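Local coordinates for protein CRISPR-associated endonuclease Cas9 (Campylobacter jejuni subsp. jejuni serotype O:2, PDB 5X2H) that uses a guide RNA to recognise invading DNA and, in its natural full-length form, cleaves the two strands with RuvC-like and HNH nuclease domains, at residues L267-V272 and T333-F338; T275-L280 and N298-E303. One frame throughout, in Å; residues are numbered along the deposited sequence.

Interaction 1: residues L267-V272 and T333-F338. With nucleotides of chain B.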
ATOM      1  N   LEU A 267       2.508  34.334  -2.312  1.00 71.55           N
ATOM      2  CA  LEU A 267       1.053  34.464  -2.352  1.00 71.07           C
ATOM      3  C   LEU A 267       0.404  33.707  -1.200  1.00 67.45           C
ATOM      4  O   LEU A 267      -0.491  34.231  -0.526  1.00 66.33           O
ATOM      5  CB  LEU A 267       0.518  33.957  -3.691  1.00 74.42           C
ATOM      6  CG  LEU A 267      -0.151  34.973  -4.615  1.00 78.20           C
ATOM      7  CD1 LEU A 267      -0.770  34.261  -5.807  1.00 77.81           C
ATOM      8  CD2 LEU A 267      -1.194  35.788  -3.865  1.00 78.46           C
ATOM      9  N   ALA A 268       0.847  32.469  -0.961  1.00 64.22           N
ATOM     10  CA  ALA A 268       0.278  31.671   0.121  1.00 60.69           C
ATOM     11  C   ALA A 268       0.594  32.276   1.481  1.00 61.52           C
ATOM     12  O   ALA A 268      -0.271  32.308   2.364  1.00 59.76           O
ATOM     13  CB  ALA A 268       0.789  30.233   0.041  1.00 60.10           C
ATOM     14  N   PHE A 269       1.829  32.749   1.672  1.00 65.42           N
ATOM     15  CA  PHE A 269       2.153  33.496   2.884  1.00 69.45           C
ATOM     16  C   PHE A 269       1.245  34.708   3.031  1.00 68.67           C
ATOM     17  O   PHE A 269       0.726  34.979   4.120  1.00 68.97           O
ATOM     18  CB  PHE A 269       3.620  33.930   2.866  1.00 75.65           C
ATOM     19  CG  PHE A 269       4.583  32.842   3.244  1.00 80.61           C
ATOM     20  CD1 PHE A 269       4.214  31.849   4.140  1.00 80.50           C
ATOM     21  CD2 PHE A 269       5.858  32.811   2.703  1.00 83.37           C
ATOM     22  CE1 PHE A 269       5.100  30.846   4.490  1.00 80.65           C
ATOM     23  CE2 PHE A 269       6.748  31.811   3.049  1.00 84.96           C
ATOM     24  CZ  PHE A 269       6.368  30.826   3.945  1.00 83.19           C
ATOM     25  N   MET A 270       1.036  35.444   1.940  1.00 67.94           N
ATOM     26  CA  MET A 270       0.154  36.603   1.983  1.00 69.23           C
ATOM     27  C   MET A 270      -1.273  36.184   2.318  1.00 69.50           C
ATOM     28  O   MET A 270      -1.921  36.783   3.183  1.00 72.56           O
ATOM     29  CB  MET A 270       0.204  37.345   0.648  1.00 69.21           C
ATOM     30  CG  MET A 270      -0.609  38.624   0.608  1.00 72.64           C
ATOM     31  SD  MET A 270       0.133  39.950   1.575  1.00 81.11           S
ATOM     32  CE  MET A 270       1.707  40.131   0.739  1.00 83.11           C
ATOM     33  N   PHE A 271      -1.770  35.137   1.657  1.00 64.67           N
ATOM     34  CA  PHE A 271      -3.151  34.717   1.870  1.00 62.60           C
ATOM     35  C   PHE A 271      -3.368  34.211   3.291  1.00 60.87           C
ATOM     36  O   PHE A 271      -4.366  34.554   3.936  1.00 60.34           O
ATOM     37  CB  PHE A 271      -3.538  33.640   0.858  1.00 59.65           C
ATOM     38  CG  PHE A 271      -4.882  33.021   1.118  1.00 56.84           C
ATOM     39  CD1 PHE A 271      -6.045  33.741   0.900  1.00 55.48           C
ATOM     40  CD2 PHE A 271      -4.982  31.718   1.578  1.00 55.37           C
ATOM     41  CE1 PHE A 271      -7.282  33.174   1.140  1.00 54.50           C
ATOM     42  CE2 PHE A 271      -6.219  31.146   1.819  1.00 54.39           C
ATOM     43  CZ  PHE A 271      -7.369  31.876   1.601  1.00 54.56           C
ATOM     44  N   VAL A 272      -2.445  33.390   3.796  1.00 58.94           N
ATOM     45  CA  VAL A 272      -2.602  32.843   5.140  1.00 57.11           C
ATOM     46  C   VAL A 272      -2.489  33.949   6.180  1.00 58.60           C
ATOM     47  O   VAL A 272      -3.296  34.029   7.113  1.00 58.76           O
ATOM     48  CB  VAL A 272      -1.580  31.721   5.391  1.00 56.61           C
ATOM     49  CG1 VAL A 272      -1.583  31.320   6.857  1.00 55.56           C
ATOM     50  CG2 VAL A 272      -1.896  30.519   4.514  1.00 53.06           C
ATOM     51  N   THR A 333       1.282  34.580  14.182  1.00 82.46           N
ATOM     52  CA  THR A 333       1.640  34.169  12.834  1.00 82.11           C
ATOM     53  C   THR A 333       3.098  33.736  12.851  1.00 84.88           C
ATOM     54  O   THR A 333       3.963  34.479  13.328  1.00 86.59           O
ATOM     55  CB  THR A 333       1.428  35.300  11.827  1.00 84.23           C
ATOM     56  OG1 THR A 333       0.063  35.733  11.877  1.00 85.99           O
ATOM     57  CG2 THR A 333       1.755  34.827  10.420  1.00 81.50           C
ATOM     58  N   TYR A 334       3.367  32.529  12.340  1.00 86.19           N
ATOM     59  CA  TYR A 334       4.676  31.891  12.477  1.00 88.52           C
ATOM     60  C   TYR A 334       5.074  31.304  11.122  1.00 85.34           C
ATOM     61  O   TYR A 334       4.926  30.106  10.868  1.00 84.06           O
ATOM     62  CB  TYR A 334       4.646  30.820  13.566  1.00 94.68           C
ATOM     63  CG  TYR A 334       5.988  30.518  14.191  1.00101.46           C
ATOM     64  CD1 TYR A 334       7.105  31.289  13.898  1.00105.84           C
ATOM     65  CD2 TYR A 334       6.138  29.457  15.075  1.00102.49           C
ATOM     66  CE1 TYR A 334       8.333  31.016  14.471  1.00108.40           C
ATOM     67  CE2 TYR A 334       7.361  29.174  15.650  1.00105.52           C
ATOM     68  CZ  TYR A 334       8.455  29.956  15.345  1.00108.39           C
ATOM     69  OH  TYR A 334       9.674  29.674  15.919  1.00110.60           O
ATOM     70  N   PHE A 335       5.587  32.161  10.242  1.00 86.30           N
ATOM     71  CA  PHE A 335       6.132  31.721   8.958  1.00 86.02           C
ATOM     72  C   PHE A 335       7.620  31.462   9.157  1.00 90.09           C
ATOM     73  O   PHE A 335       8.464  32.327   8.915  1.00 93.29           O
ATOM     74  CB  PHE A 335       5.870  32.755   7.872  1.00 84.12           C
ATOM     75  CG  PHE A 335       4.420  32.897   7.509  1.00 80.17           C
ATOM     76  CD1 PHE A 335       3.534  31.853   7.718  1.00 76.70           C
ATOM     77  CD2 PHE A 335       3.943  34.076   6.962  1.00 80.75           C
ATOM     78  CE1 PHE A 335       2.199  31.982   7.386  1.00 75.82           C
ATOM     79  CE2 PHE A 335       2.612  34.213   6.629  1.00 79.53           C
ATOM     80  CZ  PHE A 335       1.737  33.165   6.840  1.00 77.37           C
ATOM     81  N   ILE A 336       7.941  30.246   9.606  1.00 91.42           N
ATOM     82  CA  ILE A 336       9.317  29.910   9.963  1.00 94.22           C
ATOM     83  C   ILE A 336      10.236  30.035   8.754  1.00 94.35           C
ATOM     84  O   ILE A 336      11.353  30.558   8.857  1.00 99.38           O
ATOM     85  CB  ILE A 336       9.378  28.499  10.581  1.00 97.45           C
ATOM     86  CG1 ILE A 336       8.842  28.520  12.016  1.00100.69           C
ATOM     87  CG2 ILE A 336      10.795  27.945  10.539  1.00 99.46           C
ATOM     88  CD1 ILE A 336       8.949  27.188  12.729  1.00 99.93           C
ATOM     89  N   GLU A 337       9.780  29.582   7.590  1.00 87.50           N
ATOM     90  CA  GLU A 337      10.615  29.553   6.398  1.00 86.52           C
ATOM     91  C   GLU A 337      10.563  30.844   5.591  1.00 88.97           C
ATOM     92  O   GLU A 337      11.250  30.943   4.569  1.00 90.11           O
ATOM     93  CB  GLU A 337      10.215  28.372   5.506  1.00 83.06           C
ATOM     94  CG  GLU A 337      10.064  27.037   6.239  1.00 82.32           C
ATOM     95  CD  GLU A 337      11.391  26.361   6.565  1.00 85.31           C
ATOM     96  OE1 GLU A 337      12.443  27.037   6.549  1.00 89.46           O
ATOM     97  OE2 GLU A 337      11.381  25.140   6.837  1.00 83.15           O
ATOM     98  N   PHE A 338       9.776  31.834   6.020  1.00 88.83           N
ATOM     99  CA  PHE A 338       9.690  33.087   5.273  1.00 89.46           C
ATOM    100  C   PHE A 338      11.007  33.850   5.321  1.00 88.48           C
ATOM    101  O   PHE A 338      11.514  34.300   4.286  1.00 87.21           O
ATOM    102  CB  PHE A 338       8.549  33.949   5.822  1.00 93.72           C
ATOM    103  CG  PHE A 338       8.437  35.303   5.173  1.00 99.02           C
ATOM    104  CD1 PHE A 338       7.676  35.478   4.029  1.00 99.43           C
ATOM    105  CD2 PHE A 338       9.086  36.404   5.713  1.00103.18           C
ATOM    106  CE1 PHE A 338       7.568  36.724   3.432  1.00101.75           C
ATOM    107  CE2 PHE A 338       8.981  37.650   5.122  1.00106.35           C
ATOM    108  CZ  PHE A 338       8.222  37.811   3.981  1.00105.22           C
TER
ATOM    109  P     A B   5      -7.076  26.159   3.076  1.00 46.82           P
ATOM    110  OP1   A B   5      -5.910  25.943   2.182  1.00 47.82           O
ATOM    111  OP2   A B   5      -7.890  24.996   3.500  1.00 51.18           O
ATOM    112  O5'   A B   5      -6.571  26.900   4.390  1.00 46.68           O
ATOM    113  C5'   A B   5      -6.070  28.226   4.318  1.00 49.34           C
ATOM    114  C4'   A B   5      -5.963  28.861   5.681  1.00 49.95           C
ATOM    115  O4'   A B   5      -7.272  28.972   6.297  1.00 48.97           O
ATOM    116  C3'   A B   5      -5.148  28.102   6.710  1.00 51.13           C
ATOM    117  O3'   A B   5      -3.753  28.236   6.522  1.00 53.07           O
ATOM    118  C2'   A B   5      -5.661  28.686   8.019  1.00 51.60           C
ATOM    119  O2'   A B   5      -5.108  29.974   8.249  1.00 50.96           O
ATOM    120  C1'   A B   5      -7.146  28.856   7.701  1.00 51.90           C
ATOM    121  N9    A B   5      -7.931  27.697   8.167  1.00 52.13           N
ATOM    122  C8    A B   5      -8.500  26.687   7.431  1.00 50.67           C
ATOM    123  N7    A B   5      -9.128  25.795   8.161  1.00 50.09           N
ATOM    124  C5    A B   5      -8.959  26.248   9.463  1.00 51.46           C
ATOM    125  C6    A B   5      -9.385  25.749  10.705  1.00 52.80           C
ATOM    126  N6    A B   5     -10.106  24.634  10.851  1.00 53.45           N
ATOM    127  N1    A B   5      -9.043  26.444  11.812  1.00 54.33           N
ATOM    128  C2    A B   5      -8.320  27.562  11.671  1.00 54.28           C
ATOM    129  N3    A B   5      -7.861  28.131  10.560  1.00 52.59           N
ATOM    130  C4    A B   5      -8.220  27.417   9.479  1.00 52.04           C
TER
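Phe269, Phe335 and Phe338 form an aromatic cluster between helix 266-288 and the turn that joins strand 331-334 to helix 336-344, far from the RuvC site. Phe269 carries the helix side. Its CD1 sits over the centre of the Phe335 ring, 3.5 Å from Phe335 CG, and the two side chains reach in from opposite ends and overlap, ring planes at 34°, an oblique pair. On the other face of the Phe335 ring lies Thr333 CG2. The edge of Phe338 points at the face of Phe269 in an offset edge-to-face pair, Phe338 CD1 3.5 Å from Phe269 CD2, with planes at 74°; Phe338 CB lies over that ring. Phe335 has CG beside its backbone N (chi1 -68°), which turns the ring in toward the helix, with CE2 3.2 Å from the carbonyl O of Phe269. One turn on, Val272 CG1 closes the Phe335 edge in plane, 3.8 Å from CZ. The other methyl of Val272, CG2, packs 3.6 Å from O3' of A5 of chain B, while Phe271 CE2 touches C5' of that nucleotide. No hydrogen bond crosses this aromatic cluster of the helical REC lobe, beside the guide RNA.

Interaction 2: residues T275-L280 and N298-E303; sequences TRIINL and NALLNE. With nucleotides of chain C; nucleotides of chain B.
Leu300 meets Ile277 in an apolar helix-helix contact, where helix 294-307 packs on helix 266-288 within the helical part of Cas9 that holds the guide RNA and target DNA. Upstream in the segment, the carbonyl groups of Asn298 and Ala299 accept the helical bonds from Asn302 N and Glu303 N. Leu300 follows as the main contact residue. It comes in across the isoleucine, its CB 3.7 Å from Ile277 CD1 and its CD1 3.8 Å from Ile277 CG2, so both branches of the isoleucine are used. The nearest pair of CA atoms, those of Ile277 and Leu300, is 7.2 Å apart. Beyond this pair Leu300 also packs on Leu281 of helix 266-288 and on Leu318 of helix 312-318. At Leu301 the contact shifts to the backbone: the Ile277 methyl CD1 is 3.7 Å from Leu301 N and reaches the side chain more loosely at CB. Ile277 gets there with CG1 beside its backbone N (chi1 -68°) and an extended chi2 of 174°, which carries CD1 out to helix 294-307. Leu301 also packs on Met270 and Leu274 of helix 266-288. The nucleic acid lies on a different side of helix 266-288 from Ile277. There Thr275 CG2 and Arg276 CD pack against the ribose of A5 of chain B, and the Arg276 guanidinium is held through NH2 by the carbonyl O of Gly332. O4' of DT26 of chain C sits over the face of the Asn279 amide, directly above CG at 3.0 Å.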
ATOM      1  N   THR A 275      -5.557  35.799   6.213  1.00 62.94           N
ATOM      2  CA  THR A 275      -6.650  35.016   6.777  1.00 58.16           C
ATOM      3  C   THR A 275      -6.680  35.130   8.296  1.00 60.37           C
ATOM      4  O   THR A 275      -7.726  35.417   8.885  1.00 60.41           O
ATOM      5  CB  THR A 275      -6.530  33.556   6.345  1.00 54.73           C
ATOM      6  OG1 THR A 275      -6.684  33.465   4.924  1.00 53.68           O
ATOM      7  CG2 THR A 275      -7.602  32.714   7.019  1.00 53.58           C
ATOM      8  N   ARG A 276      -5.532  34.926   8.949  1.00 61.83           N
ATOM      9  CA  ARG A 276      -5.493  35.022  10.406  1.00 63.80           C
ATOM     10  C   ARG A 276      -5.797  36.440  10.874  1.00 63.41           C
ATOM     11  O   ARG A 276      -6.554  36.632  11.833  1.00 63.53           O
ATOM     12  CB  ARG A 276      -4.127  34.576  10.932  1.00 66.57           C
ATOM     13  CG  ARG A 276      -3.445  33.509  10.099  1.00 67.10           C
ATOM     14  CD  ARG A 276      -3.517  32.130  10.728  1.00 66.17           C
ATOM     15  NE  ARG A 276      -2.951  32.110  12.074  1.00 68.69           N
ATOM     16  CZ  ARG A 276      -3.621  31.729  13.156  1.00 70.63           C
ATOM     17  NH1 ARG A 276      -4.878  31.322  13.047  1.00 71.89           N
ATOM     18  NH2 ARG A 276      -3.032  31.741  14.344  1.00 71.15           N
ATOM     19  N   ILE A 277      -5.221  37.443  10.209  1.00 64.66           N
ATOM     20  CA  ILE A 277      -5.371  38.824  10.660  1.00 68.97           C
ATOM     21  C   ILE A 277      -6.812  39.290  10.492  1.00 69.76           C
ATOM     22  O   ILE A 277      -7.436  39.780  11.440  1.00 72.21           O
ATOM     23  CB  ILE A 277      -4.388  39.743   9.913  1.00 68.05           C
ATOM     24  CG1 ILE A 277      -2.948  39.431  10.327  1.00 69.25           C
ATOM     25  CG2 ILE A 277      -4.715  41.203  10.183  1.00 76.05           C
ATOM     26  CD1 ILE A 277      -1.910  40.190   9.533  1.00 73.42           C
ATOM     27  N   ILE A 278      -7.363  39.143   9.284  1.00 67.84           N
ATOM     28  CA  ILE A 278      -8.733  39.584   9.027  1.00 68.05           C
ATOM     29  C   ILE A 278      -9.710  38.849   9.934  1.00 65.70           C
ATOM     30  O   ILE A 278     -10.631  39.453  10.499  1.00 64.30           O
ATOM     31  CB  ILE A 278      -9.089  39.390   7.540  1.00 68.48           C
ATOM     32  CG1 ILE A 278      -8.206  40.277   6.662  1.00 70.02           C
ATOM     33  CG2 ILE A 278     -10.556  39.691   7.294  1.00 60.70           C
ATOM     34  CD1 ILE A 278      -8.288  39.942   5.190  1.00 67.86           C
ATOM     35  N   ASN A 279      -9.522  37.536  10.097  1.00 64.21           N
ATOM     36  CA  ASN A 279     -10.427  36.767  10.944  1.00 64.05           C
ATOM     37  C   ASN A 279     -10.293  37.153  12.410  1.00 68.35           C
ATOM     38  O   ASN A 279     -11.273  37.076  13.157  1.00 69.22           O
ATOM     39  CB  ASN A 279     -10.179  35.270  10.760  1.00 58.40           C
ATOM     40  CG  ASN A 279     -10.623  34.770   9.397  1.00 59.87           C
ATOM     41  OD1 ASN A 279     -11.093  35.543   8.563  1.00 59.90           O
ATOM     42  ND2 ASN A 279     -10.474  33.471   9.165  1.00 54.69           N
ATOM     43  N   LEU A 280      -9.100  37.570  12.843  1.00 70.85           N
ATOM     44  CA  LEU A 280      -8.941  38.009  14.224  1.00 73.11           C
ATOM     45  C   LEU A 280      -9.614  39.356  14.452  1.00 74.98           C
ATOM     46  O   LEU A 280     -10.270  39.561  15.478  1.00 77.63           O
ATOM     47  CB  LEU A 280      -7.460  38.082  14.596  1.00 74.78           C
ATOM     48  CG  LEU A 280      -7.184  38.505  16.042  1.00 76.50           C
ATOM     49  CD1 LEU A 280      -7.780  37.504  17.020  1.00 74.83           C
ATOM     50  CD2 LEU A 280      -5.693  38.679  16.289  1.00 77.40           C
ATOM     51  N   ASN A 298      -3.075  46.908   7.845  1.00 85.21           N
ATOM     52  CA  ASN A 298      -1.768  47.074   7.218  1.00 87.39           C
ATOM     53  C   ASN A 298      -0.646  47.078   8.247  1.00 88.24           C
ATOM     54  O   ASN A 298       0.486  46.696   7.931  1.00 86.62           O
ATOM     55  CB  ASN A 298      -1.732  48.362   6.393  1.00 91.13           C
ATOM     56  CG  ASN A 298      -2.559  48.268   5.123  1.00 90.34           C
ATOM     57  OD1 ASN A 298      -2.857  47.174   4.641  1.00 88.56           O
ATOM     58  ND2 ASN A 298      -2.930  49.419   4.571  1.00 91.66           N
ATOM     59  N   ALA A 299      -0.936  47.501   9.480  1.00 91.32           N
ATOM     60  CA  ALA A 299       0.083  47.492  10.522  1.00 95.51           C
ATOM     61  C   ALA A 299       0.464  46.066  10.902  1.00 92.97           C
ATOM     62  O   ALA A 299       1.652  45.736  11.001  1.00 94.83           O
ATOM     63  CB  ALA A 299      -0.410  48.267  11.744  1.00 91.22           C
ATOM     64  N   LEU A 300      -0.533  45.204  11.116  1.00 88.81           N
ATOM     65  CA  LEU A 300      -0.245  43.812  11.447  1.00 86.15           C
ATOM     66  C   LEU A 300       0.409  43.091  10.275  1.00 85.65           C
ATOM     67  O   LEU A 300       1.315  42.272  10.471  1.00 86.30           O
ATOM     68  CB  LEU A 300      -1.529  43.097  11.868  1.00 85.50           C
ATOM     69  CG  LEU A 300      -2.262  43.688  13.074  1.00 91.23           C
ATOM     70  CD1 LEU A 300      -3.587  42.979  13.306  1.00 90.14           C
ATOM     71  CD2 LEU A 300      -1.393  43.614  14.316  1.00 95.49           C
ATOM     72  N   LEU A 301      -0.032  43.388   9.050  1.00 83.45           N
ATOM     73  CA  LEU A 301       0.555  42.748   7.879  1.00 83.86           C
ATOM     74  C   LEU A 301       1.990  43.213   7.653  1.00 86.45           C
ATOM     75  O   LEU A 301       2.845  42.425   7.231  1.00 85.27           O
ATOM     76  CB  LEU A 301      -0.302  43.027   6.644  1.00 75.79           C
ATOM     77  CG  LEU A 301       0.146  42.375   5.335  1.00 74.27           C
ATOM     78  CD1 LEU A 301       0.122  40.860   5.452  1.00 71.38           C
ATOM     79  CD2 LEU A 301      -0.721  42.841   4.175  1.00 73.60           C
ATOM     80  N   ASN A 302       2.274  44.490   7.929  1.00 88.68           N
ATOM     81  CA  ASN A 302       3.632  44.996   7.753  1.00 94.55           C
ATOM     82  C   ASN A 302       4.604  44.358   8.736  1.00 96.03           C
ATOM     83  O   ASN A 302       5.794  44.232   8.430  1.00 97.42           O
ATOM     84  CB  ASN A 302       3.655  46.518   7.900  1.00102.43           C
ATOM     85  CG  ASN A 302       3.866  47.229   6.577  1.00107.34           C
ATOM     86  OD1 ASN A 302       3.010  47.186   5.691  1.00106.90           O
ATOM     87  ND2 ASN A 302       5.007  47.897   6.439  1.00111.22           N
ATOM     88  N   GLU A 303       4.125  43.955   9.914  1.00 94.88           N
ATOM     89  CA  GLU A 303       4.987  43.236  10.845  1.00 93.41           C
ATOM     90  C   GLU A 303       5.255  41.814  10.366  1.00 89.42           C
ATOM     91  O   GLU A 303       6.342  41.275  10.605  1.00 89.47           O
ATOM     92  CB  GLU A 303       4.366  43.220  12.241  1.00 93.68           C
TER
ATOM     93  P    DT C  26     -14.771  34.030  14.792  1.00 70.55           P
ATOM     94  OP1  DT C  26     -15.295  35.177  15.565  1.00 75.62           O
ATOM     95  OP2  DT C  26     -15.380  32.689  14.947  1.00 66.97           O
ATOM     96  O5'  DT C  26     -14.796  34.383  13.234  1.00 70.57           O
ATOM     97  C5'  DT C  26     -13.946  35.399  12.728  1.00 72.10           C
ATOM     98  C4'  DT C  26     -13.985  35.424  11.213  1.00 70.85           C
ATOM     99  O4'  DT C  26     -13.301  34.262  10.691  1.00 69.94           O
ATOM    100  C3'  DT C  26     -15.377  35.355  10.619  1.00 68.50           C
ATOM    101  O3'  DT C  26     -15.927  36.656  10.540  1.00 69.02           O
ATOM    102  C2'  DT C  26     -15.111  34.771   9.235  1.00 66.28           C
ATOM    103  C1'  DT C  26     -13.936  33.824   9.501  1.00 67.62           C
ATOM    104  N1   DT C  26     -14.335  32.397   9.673  1.00 65.93           N
ATOM    105  C2   DT C  26     -14.501  31.605   8.562  1.00 65.10           C
ATOM    106  O2   DT C  26     -14.351  32.012   7.425  1.00 64.42           O
ATOM    107  N3   DT C  26     -14.858  30.309   8.831  1.00 64.13           N
ATOM    108  C4   DT C  26     -15.058  29.739  10.076  1.00 63.72           C
ATOM    109  O4   DT C  26     -15.382  28.563  10.217  1.00 62.53           O
ATOM    110  C5   DT C  26     -14.863  30.625  11.199  1.00 65.44           C
ATOM    111  C7   DT C  26     -15.051  30.121  12.599  1.00 66.12           C
ATOM    112  C6   DT C  26     -14.512  31.894  10.945  1.00 66.69           C
TER
ATOM    113  P     A B   5      -7.076  26.159   3.076  1.00 46.82           P
ATOM    114  OP1   A B   5      -5.910  25.943   2.182  1.00 47.82           O
ATOM    115  OP2   A B   5      -7.890  24.996   3.500  1.00 51.18           O
ATOM    116  O5'   A B   5      -6.571  26.900   4.390  1.00 46.68           O
ATOM    117  C5'   A B   5      -6.070  28.226   4.318  1.00 49.34           C
ATOM    118  C4'   A B   5      -5.963  28.861   5.681  1.00 49.95           C
ATOM    119  O4'   A B   5      -7.272  28.972   6.297  1.00 48.97           O
ATOM    120  C3'   A B   5      -5.148  28.102   6.710  1.00 51.13           C
ATOM    121  O3'   A B   5      -3.753  28.236   6.522  1.00 53.07           O
ATOM    122  C2'   A B   5      -5.661  28.686   8.019  1.00 51.60           C
ATOM    123  O2'   A B   5      -5.108  29.974   8.249  1.00 50.96           O
ATOM    124  C1'   A B   5      -7.146  28.856   7.701  1.00 51.90           C
ATOM    125  N9    A B   5      -7.931  27.697   8.167  1.00 52.13           N
ATOM    126  C8    A B   5      -8.500  26.687   7.431  1.00 50.67           C
ATOM    127  N7    A B   5      -9.128  25.795   8.161  1.00 50.09           N
ATOM    128  C5    A B   5      -8.959  26.248   9.463  1.00 51.46           C
ATOM    129  C6    A B   5      -9.385  25.749  10.705  1.00 52.80           C
ATOM    130  N6    A B   5     -10.106  24.634  10.851  1.00 53.45           N
ATOM    131  N1    A B   5      -9.043  26.444  11.812  1.00 54.33           N
ATOM    132  C2    A B   5      -8.320  27.562  11.671  1.00 54.28           C
ATOM    133  N3    A B   5      -7.861  28.131  10.560  1.00 52.59           N
ATOM    134  C4    A B   5      -8.220  27.417   9.479  1.00 52.04           C
TER

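Both contacts use helix 266-288, interaction 1 on its first turns and interaction 2 farther along, with centres about 11 Å apart. They meet where Met270 SD packs against Leu301 CD2, 4.0 Å away. Neither has a hydrogen bond across it, yet the chemistry differs: rings gathered at a strand-to-helix turn in 267-272 with 333-338, branched aliphatic chains between two helices in 275-280 with 298-303. The three touching residues of interaction 2 are all buried, whereas interaction 1 is only partly buried but hides more surface, 272 against 150 Å². On the nucleic-acid side the same helix lines A5 of chain B from both segments; DT26 of chain C is met by the later one.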